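Local coordinates for flagellar hook associated protein type 3 FlgL (Legionella pneumophila subsp. pneumophila, PDB 5YTI) that probably serves as a structural component of the bacterial flagellum, as the flagellin-family hook-associated protein at the junction between hook and filament, at residues A[138-143]-A[157-162]; A[172-177]-A[346-351]; A[181-186]-A[294-299]; A[63-68]-A[163-168]; A[84-89]-A[119-124]. All coordinates share one frame; numbering follows the deposited sequence.

Interaction 1 of 5, residues A[138-143]-A[157-162]; sequences GSKSLT and NGDSTQ
Asp159 and Ser139 carry the polar part of this contact. Asp159 OD1 accepts the backbone N-H of Ser139, with N to OD1 3.1 Å, on its syn side but 28° out of the carboxylate plane. The hydroxyl of the same serine goes to the other oxygen: Ser139 OG lies 2.7 Å from Asp159 OD2 and meets its syn lone pair. A third bond comes from within residues 157-162, where Thr161 N donates to Asp159 OD1 at 2.7 Å and closes an Asx turn. The two amides approach OD1 from opposite faces of the carboxylate.

Carbon contacts widen the interface. Gly138, lacking a side chain, brings its CA to 3.5 Å from Asp159 OD1, and Ser139 CB packs on Thr161 CB at 4.1 Å. The bent chain of Lys140 crosses Asp159 obliquely, with Lys140 CE 3.5 Å from Gly158 C. Thr143 CG2 sits 3.9 Å from Asn157 CB, the two side chains crossing at about a right angle, while Asn157 OD1 is hydrogen-bonded to Ser147 OG.

These two loops flank the short strands 146-148 and 154-156, and Lys140 also packs on Asp159 of the second subunit. Lys140 NZ stays 6.0 Å from Asp159 OD2 of its own chain; within this contact the buried carboxylate is gripped by neutral N-H and O-H donors, which would be expected to stabilise its negative charge and tie the Asx turn to Ser139.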
# COMPACT_ATOMS: atom_id res chain seq x y z
N GLY A 138 -15.54 -2.28 10.78
CA GLY A 138 -16.21 -3.07 9.74
C GLY A 138 -17.48 -3.67 10.27
O GLY A 138 -18.11 -3.11 11.13
N SER A 139 -17.88 -4.83 9.78
CA SER A 139 -19.14 -5.42 10.26
C SER A 139 -19.10 -5.76 11.75
O SER A 139 -20.15 -5.91 12.36
CB SER A 139 -19.46 -6.71 9.53
OG SER A 139 -18.90 -7.79 10.26
N LYS A 140 -17.91 -5.91 12.34
CA LYS A 140 -17.77 -6.28 13.76
C LYS A 140 -17.97 -5.10 14.70
O LYS A 140 -17.06 -4.68 15.39
CB LYS A 140 -16.41 -6.93 14.01
CG LYS A 140 -16.45 -8.46 13.96
CD LYS A 140 -15.43 -9.05 13.00
CE LYS A 140 -13.99 -8.89 13.48
NZ LYS A 140 -13.49 -10.08 14.22
N SER A 141 -19.20 -4.61 14.75
CA SER A 141 -19.55 -3.33 15.38
C SER A 141 -19.10 -3.06 16.85
O SER A 141 -18.97 -1.89 17.25
CB SER A 141 -21.07 -3.15 15.31
OG SER A 141 -21.56 -3.67 14.10
N LEU A 142 -18.89 -4.11 17.65
CA LEU A 142 -18.60 -3.92 19.08
C LEU A 142 -17.21 -4.44 19.47
O LEU A 142 -16.87 -4.44 20.66
CB LEU A 142 -19.71 -4.55 19.94
CG LEU A 142 -21.12 -4.03 19.54
CD1 LEU A 142 -22.23 -5.03 19.82
CD2 LEU A 142 -21.43 -2.66 20.17
N THR A 143 -16.41 -4.85 18.46
CA THR A 143 -14.98 -5.17 18.67
C THR A 143 -14.08 -3.94 18.46
O THR A 143 -14.19 -3.28 17.45
CB THR A 143 -14.52 -6.29 17.73
OG1 THR A 143 -15.42 -7.38 17.85
CG2 THR A 143 -13.13 -6.77 18.06
N ASN A 157 -8.43 -5.91 14.76
CA ASN A 157 -9.35 -6.95 15.22
C ASN A 157 -10.71 -6.81 14.56
O ASN A 157 -11.65 -7.54 14.89
CB ASN A 157 -9.49 -6.90 16.76
CG ASN A 157 -8.16 -6.86 17.47
OD1 ASN A 157 -7.88 -5.91 18.19
ND2 ASN A 157 -7.30 -7.87 17.23
N GLY A 158 -10.82 -5.89 13.62
CA GLY A 158 -12.04 -5.79 12.84
C GLY A 158 -11.98 -6.72 11.65
O GLY A 158 -11.21 -7.71 11.65
N ASP A 159 -12.82 -6.40 10.65
CA ASP A 159 -12.80 -7.04 9.30
C ASP A 159 -12.81 -5.96 8.20
O ASP A 159 -12.83 -4.74 8.49
CB ASP A 159 -13.97 -8.05 9.10
CG ASP A 159 -15.35 -7.38 9.01
OD1 ASP A 159 -15.43 -6.24 8.55
OD2 ASP A 159 -16.37 -8.02 9.38
N SER A 160 -12.77 -6.41 6.95
CA SER A 160 -12.83 -5.47 5.83
C SER A 160 -14.23 -5.25 5.23
O SER A 160 -14.30 -5.02 4.06
CB SER A 160 -11.89 -5.93 4.71
OG SER A 160 -10.57 -6.15 5.18
N THR A 161 -15.32 -5.29 6.00
CA THR A 161 -16.67 -5.30 5.41
C THR A 161 -17.47 -4.01 5.53
O THR A 161 -17.82 -3.57 6.62
CB THR A 161 -17.50 -6.49 5.95
OG1 THR A 161 -16.89 -7.70 5.50
CG2 THR A 161 -18.95 -6.47 5.46
N GLN A 162 -17.79 -3.44 4.38
CA GLN A 162 -18.54 -2.18 4.30
C GLN A 162 -20.06 -2.40 4.22
O GLN A 162 -20.55 -3.24 3.48
CB GLN A 162 -18.08 -1.36 3.07
CG GLN A 162 -16.65 -0.84 3.14
CD GLN A 162 -16.22 0.02 1.94
OE1 GLN A 162 -16.09 -0.48 0.81
NE2 GLN A 162 -15.96 1.32 2.19

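Interaction 2 of 5, residues A[172-177]-A[346-351]; sequences LVAVND and GARLNQ
Arg348 sends CG off its helix anti to the carbonyl carbon, beside the backbone N, and a bend at chi3 (-91°) carries NE out of the line of the aliphatic chain, while Asp177 also holds CG anti to its carbonyl carbon. The two side chains reach toward each other tip to tip. Arg348 NH2 forms a salt bridge with both carboxylate oxygens, 3.2 Å from Asp177 OD1 and 3.1 Å from Asp177 OD2, each met on the syn side. Carboxylate and guanidinium planes stand 68° apart. The other terminal nitrogen, Arg348 NH1, donates to Ala174 O at 2.9 Å; this oxygen lies in the guanidinium plane, although the donor stands well above the carbonyl plane. Behind the charged head, Val173 CG1 packs against Arg348 CG at 4.1 Å.

Buried Arg348 has a second acidic partner in Asp344, and Glu76 lies close to Asp177; a positive group here would probably offset that concentration of negative charge. The contact joins strand 171-174, whose partner is strand 164-168, to helix 316-374; the local axes of 172-174 and 346-351 pass 9.1 Å apart, roughly antiparallel at 148°. Leu73 of helix 49-96 packs on Arg348 as well, so the arginine meets both the strand and the other long helix.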
# COMPACT_ATOMS: atom_id res chain seq x y z
N LEU A 172 -26.55 2.00 -4.31
CA LEU A 172 -26.03 1.67 -3.00
C LEU A 172 -24.82 2.57 -2.76
O LEU A 172 -24.08 2.89 -3.68
CB LEU A 172 -25.65 0.18 -2.94
CG LEU A 172 -26.73 -0.89 -2.75
CD1 LEU A 172 -27.87 -0.67 -3.73
CD2 LEU A 172 -26.17 -2.32 -2.87
N VAL A 173 -24.64 3.01 -1.52
CA VAL A 173 -23.50 3.86 -1.10
C VAL A 173 -22.86 3.33 0.20
O VAL A 173 -23.56 2.94 1.13
CB VAL A 173 -23.97 5.30 -0.82
CG1 VAL A 173 -22.87 6.13 -0.15
CG2 VAL A 173 -24.44 5.95 -2.10
N ALA A 174 -21.53 3.32 0.29
CA ALA A 174 -20.88 2.78 1.49
C ALA A 174 -20.88 3.81 2.62
O ALA A 174 -20.50 4.95 2.38
CB ALA A 174 -19.46 2.34 1.17
N VAL A 175 -21.28 3.42 3.82
CA VAL A 175 -21.43 4.39 4.89
C VAL A 175 -20.34 4.30 5.92
O VAL A 175 -20.44 4.90 6.99
CB VAL A 175 -22.77 4.26 5.62
CG1 VAL A 175 -23.91 4.34 4.62
CG2 VAL A 175 -22.84 2.97 6.41
N ASN A 176 -19.29 3.55 5.62
CA ASN A 176 -18.14 3.44 6.52
C ASN A 176 -16.91 3.06 5.76
O ASN A 176 -16.98 2.68 4.58
CB ASN A 176 -18.39 2.40 7.63
CG ASN A 176 -18.50 0.99 7.10
OD1 ASN A 176 -19.30 0.68 6.23
ND2 ASN A 176 -17.71 0.11 7.66
N ASP A 177 -15.78 3.17 6.43
CA ASP A 177 -14.54 2.58 5.96
C ASP A 177 -13.99 1.68 7.07
O ASP A 177 -14.53 1.67 8.19
CB ASP A 177 -13.53 3.66 5.60
CG ASP A 177 -13.98 4.54 4.45
OD1 ASP A 177 -14.70 5.53 4.71
OD2 ASP A 177 -13.59 4.27 3.29
N GLY A 346 -15.72 12.17 0.03
CA GLY A 346 -16.30 13.28 -0.75
C GLY A 346 -17.14 12.84 -1.93
O GLY A 346 -18.26 13.29 -2.11
N ALA A 347 -16.60 11.93 -2.74
CA ALA A 347 -17.33 11.42 -3.90
C ALA A 347 -18.69 10.87 -3.49
O ALA A 347 -19.70 11.09 -4.17
CB ALA A 347 -16.51 10.35 -4.61
N ARG A 348 -18.71 10.15 -2.37
CA ARG A 348 -19.92 9.54 -1.86
C ARG A 348 -20.91 10.59 -1.38
O ARG A 348 -22.10 10.50 -1.65
CB ARG A 348 -19.58 8.57 -0.74
CG ARG A 348 -19.07 7.25 -1.25
CD ARG A 348 -18.74 6.33 -0.11
NE ARG A 348 -17.36 6.46 0.32
CZ ARG A 348 -16.88 5.96 1.46
NH1 ARG A 348 -17.64 5.31 2.32
NH2 ARG A 348 -15.59 6.14 1.75
N LEU A 349 -20.44 11.59 -0.68
CA LEU A 349 -21.32 12.67 -0.34
C LEU A 349 -21.90 13.30 -1.59
O LEU A 349 -23.04 13.71 -1.57
CB LEU A 349 -20.58 13.71 0.47
CG LEU A 349 -20.06 13.26 1.84
CD1 LEU A 349 -19.05 14.23 2.47
CD2 LEU A 349 -21.24 13.02 2.78
N ASN A 350 -21.13 13.41 -2.68
CA ASN A 350 -21.68 14.02 -3.89
C ASN A 350 -22.70 13.06 -4.53
O ASN A 350 -23.66 13.51 -5.16
CB ASN A 350 -20.60 14.48 -4.88
CG ASN A 350 -19.99 15.84 -4.50
OD1 ASN A 350 -20.69 16.78 -4.12
ND2 ASN A 350 -18.67 15.94 -4.62
N GLN A 351 -22.52 11.75 -4.32
CA GLN A 351 -23.54 10.75 -4.74
C GLN A 351 -24.84 10.92 -3.92
O GLN A 351 -25.93 10.69 -4.44
CB GLN A 351 -23.01 9.29 -4.63
CG GLN A 351 -22.21 8.79 -5.84
CD GLN A 351 -21.97 7.28 -5.85
OE1 GLN A 351 -21.46 6.71 -4.88
NE2 GLN A 351 -22.34 6.63 -6.96

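Interaction 3 of 5, residues A[181-186]-A[294-299]; sequences NVFMRI and ESIFST
The first turn of helix 296-307 is joined to the end of helix 179-184 through Ile296 and Phe183. Ile296 N donates to Phe183 O at 3.1 Å, almost in line with the carbonyl bond (C=O...donor angle 178°). A second backbone bond, Glu294 N to Ile186 O at 3.0 Å, ties the residues flanking the two helix ends. Between these bonds the chains come close enough for Ser295 CA to make CH...O contacts with the carbonyl oxygens of Phe183 and Met184.

Ser295 is the N-cap of helix 296-307. Its OG, placed between the backbone N and the carbonyl carbon (chi1 59°), accepts from Ser298 N at 3.2 Å. The capping serine also packs through CB on the methyl carbon CE of Met184, a selenomethionine.

Apolar side chains surround this join. The selenium of Met184 lies in the plane of the Phe297 ring, at its edge, 3.8 Å from CE2, a Met-aromatic contact. The rings of Phe183 and Phe297 are nearly parallel (18°) but slid so far apart that they barely overlap, and Phe183 CB instead sits 3.8 Å from Phe297 CE2. Ile296 CD1 approaches Phe183 CD1 to 3.7 Å, while Ile296 CG1 meets Ile186 CD1 at 3.6 Å. Phe136 stacks edge-to-face with Phe183. From helix 104-125, Leu121 touches Ile296, Leu122 and Ala125 touch Phe297, and Ala125 also touches Phe183.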
# COMPACT_ATOMS: atom_id res chain seq x y z
N ASN A 181 -8.05 -0.82 5.88
CA ASN A 181 -7.79 0.10 4.79
C ASN A 181 -7.26 1.45 5.27
O ASN A 181 -6.30 1.94 4.71
CB ASN A 181 -9.03 0.32 3.92
CG ASN A 181 -8.71 1.10 2.68
OD1 ASN A 181 -7.74 0.82 1.99
ND2 ASN A 181 -9.49 2.10 2.41
N VAL A 182 -7.84 2.03 6.32
CA VAL A 182 -7.47 3.40 6.68
C VAL A 182 -6.12 3.51 7.39
O VAL A 182 -5.33 4.36 7.04
CB VAL A 182 -8.53 4.07 7.55
CG1 VAL A 182 -8.07 5.46 7.95
CG2 VAL A 182 -9.85 4.15 6.81
N PHE A 183 -5.86 2.61 8.33
CA PHE A 183 -4.71 2.74 9.21
C PHE A 183 -3.60 1.70 9.07
O PHE A 183 -2.47 2.01 9.40
CB PHE A 183 -5.21 2.70 10.66
CG PHE A 183 -6.13 3.83 11.01
CD1 PHE A 183 -5.63 5.06 11.34
CD2 PHE A 183 -7.50 3.65 11.02
CE1 PHE A 183 -6.48 6.10 11.67
CE2 PHE A 183 -8.36 4.68 11.34
CZ PHE A 183 -7.85 5.91 11.67
N MSE A 184 -3.89 0.49 8.60
CA MSE A 184 -2.90 -0.59 8.70
C MSE A 184 -2.06 -0.89 7.48
O MSE A 184 -0.86 -1.15 7.58
CB MSE A 184 -3.53 -1.90 9.15
CG MSE A 184 -4.54 -1.72 10.28
SE MSE A 184 -3.72 -1.47 12.06
CE MSE A 184 -2.47 -2.98 11.92
N ARG A 185 -2.65 -0.90 6.30
CA ARG A 185 -1.90 -1.34 5.13
C ARG A 185 -1.47 -0.14 4.32
O ARG A 185 -2.25 0.41 3.57
CB ARG A 185 -2.74 -2.26 4.28
CG ARG A 185 -3.48 -3.33 5.06
CD ARG A 185 -2.59 -4.01 6.08
NE ARG A 185 -3.29 -5.17 6.63
CZ ARG A 185 -2.71 -6.06 7.43
NH1 ARG A 185 -1.44 -5.90 7.79
NH2 ARG A 185 -3.40 -7.10 7.88
N ILE A 186 -0.22 0.25 4.51
CA ILE A 186 0.36 1.43 3.88
C ILE A 186 1.77 1.01 3.63
O ILE A 186 2.42 0.50 4.53
CB ILE A 186 0.38 2.62 4.83
CG1 ILE A 186 -1.01 2.87 5.34
CG2 ILE A 186 0.94 3.84 4.13
CD1 ILE A 186 -1.13 4.14 6.14
N GLU A 294 2.57 -1.83 6.47
CA GLU A 294 2.96 -1.49 7.83
C GLU A 294 2.11 -0.32 8.33
O GLU A 294 2.08 0.74 7.67
CB GLU A 294 4.48 -1.18 7.88
CG GLU A 294 4.84 0.01 8.77
CD GLU A 294 6.32 0.13 9.14
OE1 GLU A 294 7.17 -0.01 8.26
OE2 GLU A 294 6.63 0.42 10.31
N SER A 295 1.46 -0.51 9.49
CA SER A 295 0.53 0.49 10.09
C SER A 295 1.15 1.84 10.34
O SER A 295 2.34 1.94 10.56
CB SER A 295 -0.07 -0.01 11.43
OG SER A 295 0.91 -0.30 12.43
N ILE A 296 0.34 2.88 10.32
CA ILE A 296 0.86 4.18 10.69
C ILE A 296 1.44 4.03 12.06
O ILE A 296 2.46 4.61 12.39
CB ILE A 296 -0.23 5.22 10.84
CG1 ILE A 296 -0.96 5.42 9.53
CG2 ILE A 296 0.36 6.55 11.26
CD1 ILE A 296 -2.40 5.85 9.78
N PHE A 297 0.78 3.24 12.88
CA PHE A 297 1.17 3.08 14.25
C PHE A 297 2.62 2.67 14.41
O PHE A 297 3.37 3.37 15.08
CB PHE A 297 0.24 2.13 14.94
CG PHE A 297 -1.20 2.46 14.70
CD1 PHE A 297 -1.70 3.68 15.09
CD2 PHE A 297 -2.04 1.55 14.06
CE1 PHE A 297 -3.02 3.99 14.87
CE2 PHE A 297 -3.37 1.86 13.84
CZ PHE A 297 -3.86 3.08 14.24
N SER A 298 3.05 1.57 13.79
CA SER A 298 4.46 1.23 13.91
C SER A 298 5.36 2.32 13.27
O SER A 298 6.43 2.57 13.79
CB SER A 298 4.79 -0.20 13.43
OG SER A 298 4.83 -0.27 12.04
N THR A 299 4.92 3.02 12.22
CA THR A 299 5.69 4.16 11.68
C THR A 299 6.02 5.18 12.80
O THR A 299 7.15 5.67 12.93
CB THR A 299 4.98 4.91 10.52
OG1 THR A 299 5.06 4.16 9.31
CG2 THR A 299 5.65 6.24 10.26

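Interaction 4 of 5, residues A[63-68]-A[163-168]; sequences QNNRQA and RFQAVT
Asn65 ND2 donates to Ala166 O at 3.0 Å, the one hydrogen bond between residues 63-68 and 163-168. The bond is reasonably straight, with an N-H...O angle of 154°, and flat at both ends: the oxygen lies in the amide plane of Asn65, and the donor lies in the carbonyl plane of Ala166. In Asn65, CG is anti to the carbonyl carbon (chi1 -80°), beside the backbone N.

The side chain of Gln165 crosses that of Asn65 at about a right angle, and the two amide planes are inclined by 42°. Gln165 NE2 comes to 3.7 Å from Asn65 O, and Gln165 OE1 lies 3.6 Å from Asn65 OD1.

The contact sets one strand of the two-stranded antiparallel hairpin, 164-168 with 171-174, against the long helix 49-96, whose residues 63-68 belong to the flagellin N-terminal helical region. At Val167 the chain turns a corner. This residue supplies the apolar side of the contact.

Val167 CG1 rests on the helix backbone, 3.7 Å from Arg66 N and 3.9 Å from Asn65 C, and Val167 CB faces Arg66 CB at 4.1 Å. The carbonyl oxygen of Val167 is hydrogen-bonded by Asn359 of helix 316-374, and the valine side chain also packs on Val173 of the neighbouring strand.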
# COMPACT_ATOMS: atom_id res chain seq x y z
N GLN A 63 -34.79 7.92 1.68
CA GLN A 63 -34.49 9.23 2.33
C GLN A 63 -33.91 9.09 3.77
O GLN A 63 -32.99 9.82 4.13
CB GLN A 63 -35.73 10.16 2.36
CG GLN A 63 -36.51 10.25 1.06
CD GLN A 63 -36.98 11.66 0.73
OE1 GLN A 63 -36.16 12.51 0.36
NE2 GLN A 63 -38.29 11.90 0.85
N ASN A 64 -34.47 8.18 4.57
CA ASN A 64 -33.95 7.89 5.92
C ASN A 64 -32.52 7.34 5.80
O ASN A 64 -31.59 7.86 6.41
CB ASN A 64 -34.89 6.90 6.65
CG ASN A 64 -34.81 6.99 8.19
OD1 ASN A 64 -35.29 7.97 8.80
ND2 ASN A 64 -34.25 5.95 8.82
N ASN A 65 -32.32 6.32 4.97
CA ASN A 65 -30.99 5.78 4.75
C ASN A 65 -29.94 6.85 4.30
O ASN A 65 -28.77 6.79 4.74
CB ASN A 65 -31.04 4.63 3.74
CG ASN A 65 -31.47 3.31 4.37
OD1 ASN A 65 -31.60 3.20 5.58
ND2 ASN A 65 -31.70 2.31 3.52
N ARG A 66 -30.37 7.79 3.44
CA ARG A 66 -29.52 8.89 2.95
C ARG A 66 -29.16 9.83 4.08
O ARG A 66 -28.00 10.05 4.36
CB ARG A 66 -30.20 9.67 1.81
CG ARG A 66 -29.62 11.06 1.57
CD ARG A 66 -30.40 11.86 0.53
NE ARG A 66 -31.65 12.43 1.05
CZ ARG A 66 -32.87 12.06 0.67
NH1 ARG A 66 -33.04 11.15 -0.26
NH2 ARG A 66 -33.94 12.62 1.22
N GLN A 67 -30.19 10.38 4.74
CA GLN A 67 -30.00 11.28 5.91
C GLN A 67 -29.00 10.69 6.88
O GLN A 67 -28.15 11.41 7.37
CB GLN A 67 -31.34 11.58 6.64
CG GLN A 67 -32.27 12.60 5.95
CD GLN A 67 -33.64 12.79 6.62
OE1 GLN A 67 -34.65 12.25 6.14
NE2 GLN A 67 -33.69 13.54 7.74
N ALA A 68 -29.09 9.39 7.14
CA ALA A 68 -28.22 8.72 8.12
C ALA A 68 -26.82 8.47 7.57
O ALA A 68 -25.83 8.47 8.31
CB ALA A 68 -28.83 7.40 8.56
N ARG A 163 -20.79 -1.62 5.00
CA ARG A 163 -22.24 -1.56 4.86
C ARG A 163 -22.60 -0.63 3.72
O ARG A 163 -22.32 0.57 3.78
CB ARG A 163 -22.89 -1.08 6.15
CG ARG A 163 -23.24 -2.20 7.12
CD ARG A 163 -24.15 -1.73 8.26
NE ARG A 163 -23.85 -0.35 8.69
CZ ARG A 163 -22.69 0.08 9.21
NH1 ARG A 163 -22.56 1.36 9.56
NH2 ARG A 163 -21.67 -0.75 9.39
N PHE A 164 -23.19 -1.22 2.68
CA PHE A 164 -23.76 -0.48 1.57
C PHE A 164 -25.25 -0.21 1.87
O PHE A 164 -25.92 -1.01 2.49
CB PHE A 164 -23.59 -1.27 0.27
CG PHE A 164 -22.15 -1.40 -0.19
CD1 PHE A 164 -21.49 -0.34 -0.79
CD2 PHE A 164 -21.48 -2.61 -0.06
CE1 PHE A 164 -20.19 -0.47 -1.23
CE2 PHE A 164 -20.18 -2.74 -0.49
CZ PHE A 164 -19.53 -1.66 -1.07
N GLN A 165 -25.77 0.94 1.46
CA GLN A 165 -27.13 1.31 1.81
C GLN A 165 -27.88 1.88 0.63
O GLN A 165 -27.38 2.78 -0.07
CB GLN A 165 -27.11 2.33 2.91
CG GLN A 165 -26.74 1.72 4.22
CD GLN A 165 -27.70 2.14 5.29
OE1 GLN A 165 -28.55 1.35 5.69
NE2 GLN A 165 -27.60 3.42 5.74
N ALA A 166 -29.09 1.34 0.41
CA ALA A 166 -30.00 1.83 -0.62
C ALA A 166 -30.40 3.26 -0.24
O ALA A 166 -30.94 3.48 0.85
CB ALA A 166 -31.22 0.93 -0.72
N VAL A 167 -30.10 4.21 -1.13
CA VAL A 167 -30.50 5.62 -0.97
C VAL A 167 -31.24 6.19 -2.19
O VAL A 167 -31.61 7.37 -2.20
CB VAL A 167 -29.27 6.49 -0.62
CG1 VAL A 167 -28.65 6.02 0.68
CG2 VAL A 167 -28.21 6.45 -1.71
N THR A 168 -31.39 5.36 -3.23
CA THR A 168 -32.39 5.50 -4.32
C THR A 168 -32.71 4.07 -4.78
O THR A 168 -32.26 3.12 -4.13
CB THR A 168 -31.88 6.33 -5.52
OG1 THR A 168 -30.94 5.56 -6.30
CG2 THR A 168 -31.25 7.67 -5.08

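Interaction 5 of 5, residues A[84-89]-A[119-124]; sequences VNSLHR and NQLLDY
Ser86 points its side chain at helix 104-125 and meets three residues there. Its OG takes a weak hydrogen bond from Gln120 NE2, 3.2 Å away with an N-H...O angle of 134°. The same oxygen lies at the edge of the Tyr124 ring, in its plane, 3.4 Å from CE2. Beneath the hydroxyl, Ser86 CB packs on Leu121 CD2 at 3.7 Å. A looser apolar contact, 4.5 Å between Leu87 CD2 and Leu121 CD1, extends the interface along helix 49-96.

Gln120 has CG anti to the backbone N (chi1 -165°) and its chain bends at chi2, and from there the amide nitrogen meets the serine. Tyr124, one helical turn further on, has the backbone oxygen Gln120 O over one face of its ring, 3.4 Å above the plane and offset toward the rim. The ring is further packed by Ile79, Asn82 and Ala83, from the turns of helix 49-96 preceding Ser86. Toward the other end of the interface, Leu90 adds to the packing of Leu121, and Arg89 forms a salt bridge with Glu113.

The helices run antiparallel, their local axes 10.1 Å apart at an angle of 161°, in the helical hairpin of the flagellin N-terminal region. Helix 316-374 lies against helix 49-96, where Ile338 touches Val84 and Leu87. Ile296 and Phe297 of helix 296-307 pack on Leu121, and Phe297 also on Leu122, completing a four-helix neighbourhood.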
# COMPACT_ATOMS: atom_id res chain seq x y z
N VAL A 84 -5.40 13.79 10.13
CA VAL A 84 -4.41 14.44 9.26
C VAL A 84 -3.63 15.46 10.10
O VAL A 84 -2.41 15.46 10.11
CB VAL A 84 -5.04 15.08 8.00
CG1 VAL A 84 -4.07 16.04 7.31
CG2 VAL A 84 -5.52 13.98 7.06
N ASN A 85 -4.36 16.29 10.84
CA ASN A 85 -3.74 17.19 11.80
C ASN A 85 -2.60 16.55 12.59
O ASN A 85 -1.51 17.12 12.69
CB ASN A 85 -4.78 17.71 12.77
CG ASN A 85 -5.63 18.79 12.17
OD1 ASN A 85 -5.23 19.39 11.16
ND2 ASN A 85 -6.79 19.06 12.77
N SER A 86 -2.87 15.38 13.15
CA SER A 86 -1.87 14.67 13.91
C SER A 86 -0.65 14.30 13.03
O SER A 86 0.50 14.37 13.49
CB SER A 86 -2.47 13.41 14.55
OG SER A 86 -3.46 13.75 15.51
N LEU A 87 -0.88 13.92 11.78
CA LEU A 87 0.21 13.50 10.94
C LEU A 87 0.96 14.67 10.45
O LEU A 87 2.14 14.53 10.16
CB LEU A 87 -0.32 12.74 9.75
CG LEU A 87 -0.77 11.33 10.16
CD1 LEU A 87 -1.78 10.75 9.18
CD2 LEU A 87 0.46 10.44 10.29
N HIS A 88 0.30 15.81 10.31
CA HIS A 88 0.98 17.01 9.78
C HIS A 88 2.08 17.47 10.72
O HIS A 88 3.13 17.98 10.30
CB HIS A 88 -0.01 18.17 9.54
CG HIS A 88 -0.55 18.20 8.14
ND1 HIS A 88 -1.81 18.66 7.84
CD2 HIS A 88 -0.01 17.80 6.97
CE1 HIS A 88 -2.02 18.56 6.54
NE2 HIS A 88 -0.94 18.03 5.99
N ARG A 89 1.82 17.23 12.00
CA ARG A 89 2.68 17.60 13.09
C ARG A 89 3.74 16.52 13.19
O ARG A 89 4.93 16.84 13.27
CB ARG A 89 1.88 17.76 14.40
CG ARG A 89 2.68 18.05 15.68
CD ARG A 89 3.61 19.27 15.60
NE ARG A 89 4.55 19.30 16.73
CZ ARG A 89 5.80 19.79 16.68
NH1 ARG A 89 6.28 20.34 15.58
NH2 ARG A 89 6.58 19.73 17.75
N ASN A 119 -0.70 7.93 20.60
CA ASN A 119 -1.88 7.68 21.44
C ASN A 119 -3.13 8.38 20.85
O ASN A 119 -4.22 7.81 20.84
CB ASN A 119 -1.66 8.14 22.90
CG ASN A 119 -0.52 7.40 23.62
OD1 ASN A 119 0.19 6.55 23.04
ND2 ASN A 119 -0.35 7.71 24.91
N GLN A 120 -2.94 9.60 20.36
CA GLN A 120 -4.01 10.35 19.70
C GLN A 120 -4.59 9.54 18.53
O GLN A 120 -5.80 9.36 18.42
CB GLN A 120 -3.48 11.73 19.24
CG GLN A 120 -4.54 12.76 18.86
CD GLN A 120 -4.17 14.19 19.22
OE1 GLN A 120 -4.73 14.75 20.16
NE2 GLN A 120 -3.22 14.81 18.48
N LEU A 121 -3.71 8.99 17.69
CA LEU A 121 -4.13 8.26 16.50
C LEU A 121 -4.80 6.95 16.84
O LEU A 121 -5.71 6.53 16.13
CB LEU A 121 -2.95 8.02 15.57
CG LEU A 121 -2.38 9.27 14.90
CD1 LEU A 121 -1.11 8.89 14.19
CD2 LEU A 121 -3.34 9.86 13.89
N LEU A 122 -4.39 6.32 17.92
CA LEU A 122 -5.11 5.13 18.40
C LEU A 122 -6.54 5.45 18.89
O LEU A 122 -7.43 4.59 18.82
CB LEU A 122 -4.32 4.42 19.53
CG LEU A 122 -2.99 3.83 19.08
CD1 LEU A 122 -2.00 3.65 20.23
CD2 LEU A 122 -3.21 2.50 18.36
N ASP A 123 -6.75 6.66 19.42
CA ASP A 123 -8.05 7.06 19.92
C ASP A 123 -8.92 7.24 18.68
O ASP A 123 -10.05 6.73 18.64
CB ASP A 123 -7.99 8.36 20.76
CG ASP A 123 -7.32 8.17 22.16
OD1 ASP A 123 -6.87 7.04 22.45
OD2 ASP A 123 -7.24 9.14 22.97
N TYR A 124 -8.38 7.90 17.65
CA TYR A 124 -9.13 8.14 16.41
C TYR A 124 -9.48 6.82 15.72
O TYR A 124 -10.60 6.62 15.27
CB TYR A 124 -8.36 9.05 15.44
CG TYR A 124 -7.97 10.42 15.98
CD1 TYR A 124 -8.78 11.12 16.87
CD2 TYR A 124 -6.81 11.03 15.56
CE1 TYR A 124 -8.43 12.38 17.35
CE2 TYR A 124 -6.45 12.28 16.03
CZ TYR A 124 -7.26 12.95 16.92
OH TYR A 124 -6.86 14.19 17.38

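How the interactions relate
The contacts spread along an elongated helical body, from interaction 4, about 29 Å from the chain centre, to interaction 3, about 6 Å from it. Interactions 2 and 4, with centres about 10 Å apart, share the hairpin of strands 164-168 and 171-174, which bridges helix 316-374 and helix 49-96. Helix 49-96 runs on into interaction 5, some 30 Å from interaction 4. Interactions 3 and 5 touch through Ile296 and Phe297. Along the chain, interactions 5 and 1 are nested within the loop closed by interaction 4, and interaction 3 within that of interaction 2. Together the contacts join helices far apart in sequence; interactions 1, 3 and, through Phe164, 4 also touch the second subunit.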